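Local coordinates for NAD-dependent aldehyde dehydrogenase (Burkholderia multivorans, PDB 5UJU), which probably oxidises aldehydes to carboxylic acids with NAD as cofactor, at residues Q161-E166 with S525-D530. Numbering follows the deposited sequence.
Sequences QDRALE and SAAFSD. With EDO (1,2-ethanediol), chain G.
Arg-163 and Glu-166, one turn apart on helix 158-175 of this aldehyde dehydrogenase fold, both bond to the backbone of the loop 525-530. The guanidinium meets the carbonyl of Asp-530 end-on, NH1 and NH2 both donating to Asp-530 O, with NH2 at 2.9 Å and the oxygen close to the guanidinium plane. A chi2 of -69° bends the Arg-163 chain at CD, which lies 3.8 Å from Ala-527 CB; beyond it the chain runs extended to the loop, although the CB of Arg-163 points away from it. Ala-527 CA covers one guanidinium face, 3.6 Å above the plane and over its centre. Glu-166 OE1 offers its syn lone pair to Arg-163 NH1 in a salt bridge, while Glu-166 OE2 accepts from Phe-528 N (2.8 Å), which lies above the carboxylate plane. The two carboxylate oxygens thus tie the arginine to the loop, and the negative charge probably offsets that of the buried guanidinium.

In the closely packed part, Ala-527 CB lies 3.7 Å from Asp-162 CB, and the Phe-528 ring rests against the helix beside Asp-162, Leu-165 and Glu-166. Glu-166 CB makes an off-centre CH-pi contact with it, and Leu-165 CD2 touches Phe-528 CZ at 3.7 Å, the two side chains crossing at about a right angle. Trp-34, edge-to-face, and helix 18-30 also pack against this ring. A water donates to Asp-162 OD2 and accepts from Ala-527 N, while Asp-162 OD1 bonds to Ser-35 OG.

The second subunit covers the loop end, where its Lys-198 NZ forms a salt bridge with Asp-530 OD1. Toward partly exposed Ser-525 the contact is looser and wetter: Ser-525 OG receives a weak bond from Arg-163 NH2, and a second water accepts from Arg-163 NE and donates to Ser-525 O.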
ATOM      1  N   GLN A 161      -6.029 -18.069 -14.187  1.00 27.68           N
ATOM      2  CA  GLN A 161      -4.676 -18.525 -13.899  1.00 28.13           C
ATOM      3  C   GLN A 161      -3.639 -17.501 -14.359  1.00 27.30           C
ATOM      4  O   GLN A 161      -2.647 -17.261 -13.662  1.00 29.56           O
ATOM      5  CB  GLN A 161      -4.466 -19.893 -14.550  1.00 27.82           C
ATOM      6  CG  GLN A 161      -5.390 -20.966 -13.961  1.00 28.23           C
ATOM      7  CD  GLN A 161      -5.796 -22.018 -14.961  1.00 31.62           C
ATOM      8  OE1 GLN A 161      -5.228 -22.109 -16.050  1.00 28.38           O
ATOM      9  NE2 GLN A 161      -6.781 -22.834 -14.594  1.00 29.04           N
ATOM     10  N   ASP A 162      -3.878 -16.857 -15.510  1.00 29.34           N
ATOM     11  CA  ASP A 162      -3.049 -15.722 -15.926  1.00 32.61           C
ATOM     12  C   ASP A 162      -2.983 -14.647 -14.840  1.00 29.57           C
ATOM     13  O   ASP A 162      -1.903 -14.157 -14.493  1.00 30.74           O
ATOM     14  CB  ASP A 162      -3.596 -15.105 -17.219  1.00 27.62           C
ATOM     15  CG  ASP A 162      -3.304 -15.930 -18.455  1.00 33.69           C
ATOM     16  OD1 ASP A 162      -2.370 -16.759 -18.430  1.00 37.58           O
ATOM     17  OD2 ASP A 162      -4.026 -15.738 -19.465  1.00 39.01           O
ATOM     18  N   ARG A 163      -4.141 -14.247 -14.315  1.00 30.94           N
ATOM     19  CA  ARG A 163      -4.185 -13.173 -13.322  1.00 30.61           C
ATOM     20  C   ARG A 163      -3.547 -13.608 -12.009  1.00 24.53           C
ATOM     21  O   ARG A 163      -2.948 -12.790 -11.301  1.00 25.37           O
ATOM     22  CB  ARG A 163      -5.633 -12.715 -13.095  1.00 30.45           C
ATOM     23  CG  ARG A 163      -6.239 -11.878 -14.247  1.00 31.26           C
ATOM     24  CD  ARG A 163      -5.572 -10.502 -14.354  1.00 31.35           C
ATOM     25  NE  ARG A 163      -6.118  -9.690 -15.453  1.00 33.50           N
ATOM     26  CZ  ARG A 163      -5.741  -8.439 -15.735  1.00 31.64           C
ATOM     27  NH1 ARG A 163      -4.798  -7.834 -15.014  1.00 27.78           N
ATOM     28  NH2 ARG A 163      -6.304  -7.785 -16.752  1.00 29.26           N
ATOM     29  N   ALA A 164      -3.709 -14.880 -11.641  1.00 26.10           N
ATOM     30  CA  ALA A 164      -2.992 -15.403 -10.479  1.00 21.16           C
ATOM     31  C   ALA A 164      -1.486 -15.324 -10.700  1.00 26.79           C
ATOM     32  O   ALA A 164      -0.745 -14.827  -9.848  1.00 25.39           O
ATOM     33  CB  ALA A 164      -3.433 -16.841 -10.196  1.00 22.54           C
ATOM     34  N   LEU A 165      -1.022 -15.760 -11.874  1.00 29.15           N
ATOM     35  CA  LEU A 165       0.408 -15.747 -12.164  1.00 27.05           C
ATOM     36  C   LEU A 165       0.950 -14.324 -12.194  1.00 32.91           C
ATOM     37  O   LEU A 165       2.067 -14.059 -11.728  1.00 24.06           O
ATOM     38  CB  LEU A 165       0.662 -16.428 -13.509  1.00 26.02           C
ATOM     39  CG  LEU A 165       2.146 -16.488 -13.894  1.00 31.92           C
ATOM     40  CD1 LEU A 165       2.829 -17.577 -13.140  1.00 33.74           C
ATOM     41  CD2 LEU A 165       2.342 -16.682 -15.375  1.00 31.73           C
ATOM     42  N   GLU A 166       0.155 -13.395 -12.725  1.00 23.71           N
ATOM     43  CA  GLU A 166       0.503 -11.980 -12.685  1.00 26.86           C
ATOM     44  C   GLU A 166       0.724 -11.501 -11.256  1.00 26.99           C
ATOM     45  O   GLU A 166       1.699 -10.796 -10.969  1.00 31.27           O
ATOM     46  CB  GLU A 166      -0.606 -11.176 -13.366  1.00 23.83           C
ATOM     47  CG  GLU A 166      -0.361  -9.696 -13.413  1.00 27.14           C
ATOM     48  CD  GLU A 166      -1.510  -8.974 -14.104  1.00 30.04           C
ATOM     49  OE1 GLU A 166      -2.665  -9.160 -13.663  1.00 35.82           O
ATOM     50  OE2 GLU A 166      -1.251  -8.241 -15.074  1.00 35.11           O
ATOM     51  N   SER A 525     -10.102  -7.856 -20.874  1.00 34.42           N
ATOM     52  CA  SER A 525      -8.808  -7.348 -20.444  1.00 44.80           C
ATOM     53  C   SER A 525      -7.834  -8.516 -20.361  1.00 43.90           C
ATOM     54  O   SER A 525      -8.209  -9.628 -19.976  1.00 45.83           O
ATOM     55  CB  SER A 525      -8.883  -6.600 -19.097  1.00 49.18           C
ATOM     56  OG  SER A 525      -9.037  -7.473 -17.989  1.00 51.19           O
ATOM     57  N   ALA A 526      -6.582  -8.246 -20.707  1.00 33.31           N
ATOM     58  CA  ALA A 526      -5.536  -9.259 -20.735  1.00 37.50           C
ATOM     59  C   ALA A 526      -4.577  -9.029 -19.581  1.00 37.22           C
ATOM     60  O   ALA A 526      -4.105  -7.902 -19.375  1.00 36.17           O
ATOM     61  CB  ALA A 526      -4.778  -9.237 -22.064  1.00 35.40           C
ATOM     62  N   ALA A 527      -4.311 -10.090 -18.816  1.00 35.79           N
ATOM     63  CA  ALA A 527      -3.243 -10.042 -17.823  1.00 30.08           C
ATOM     64  C   ALA A 527      -1.926  -9.649 -18.490  1.00 30.74           C
ATOM     65  O   ALA A 527      -1.729  -9.867 -19.691  1.00 33.42           O
ATOM     66  CB  ALA A 527      -3.084 -11.415 -17.128  1.00 31.63           C
ATOM     67  N   PHE A 528      -1.023  -9.053 -17.705  1.00 30.59           N
ATOM     68  CA  PHE A 528       0.319  -8.632 -18.116  1.00 35.05           C
ATOM     69  C   PHE A 528       0.285  -7.477 -19.114  1.00 41.52           C
ATOM     70  O   PHE A 528       1.298  -7.204 -19.772  1.00 45.23           O
ATOM     71  CB  PHE A 528       1.145  -9.780 -18.717  1.00 31.91           C
ATOM     72  CG  PHE A 528       1.165 -11.027 -17.870  1.00 35.28           C
ATOM     73  CD1 PHE A 528       1.950 -11.098 -16.728  1.00 32.98           C
ATOM     74  CD2 PHE A 528       0.397 -12.130 -18.226  1.00 39.69           C
ATOM     75  CE1 PHE A 528       1.972 -12.248 -15.955  1.00 36.14           C
ATOM     76  CE2 PHE A 528       0.398 -13.274 -17.457  1.00 39.47           C
ATOM     77  CZ  PHE A 528       1.194 -13.338 -16.322  1.00 35.75           C
ATOM     78  N   SER A 529      -0.862  -6.828 -19.293  1.00 37.04           N
ATOM     79  CA  SER A 529      -0.913  -5.645 -20.144  1.00 35.67           C
ATOM     80  C   SER A 529      -1.972  -4.667 -19.633  1.00 35.97           C
ATOM     81  O   SER A 529      -1.675  -3.485 -19.417  1.00 37.14           O
ATOM     82  CB  SER A 529      -1.174  -6.043 -21.598  1.00 40.03           C
ATOM     83  OG  SER A 529      -1.167  -4.908 -22.459  1.00 41.05           O
ATOM     84  N   ASP A 530      -3.194  -5.153 -19.391  1.00 36.23           N
ATOM     85  CA  ASP A 530      -4.305  -4.302 -18.975  1.00 35.18           C
ATOM     86  C   ASP A 530      -4.444  -4.327 -17.455  1.00 35.97           C
ATOM     87  O   ASP A 530      -4.687  -5.387 -16.867  1.00 40.18           O
ATOM     88  CB  ASP A 530      -5.607  -4.755 -19.636  1.00 36.11           C
ATOM     89  CG  ASP A 530      -5.509  -4.793 -21.159  1.00 40.07           C
ATOM     90  OD1 ASP A 530      -4.917  -3.863 -21.754  1.00 39.85           O
ATOM     91  OD2 ASP A 530      -6.016  -5.760 -21.761  1.00 37.66           O
TER
HETATM   92  C1  EDO G 601      -7.584  -7.072 -25.163  1.00 38.50           C
HETATM   93  O1  EDO G 601      -8.213  -7.486 -23.951  1.00 38.76           O
HETATM   94  C2  EDO G 601      -6.247  -6.396 -24.877  1.00 39.59           C
HETATM   95  O2  EDO G 601      -6.417  -5.158 -24.164  1.00 38.79           O
HETATM   96  O   HOH W   1      -5.714 -12.962 -19.317  1.00 34.08           O
HETATM   97  O   HOH W   2      -7.389 -11.374 -17.712  1.00 40.59           O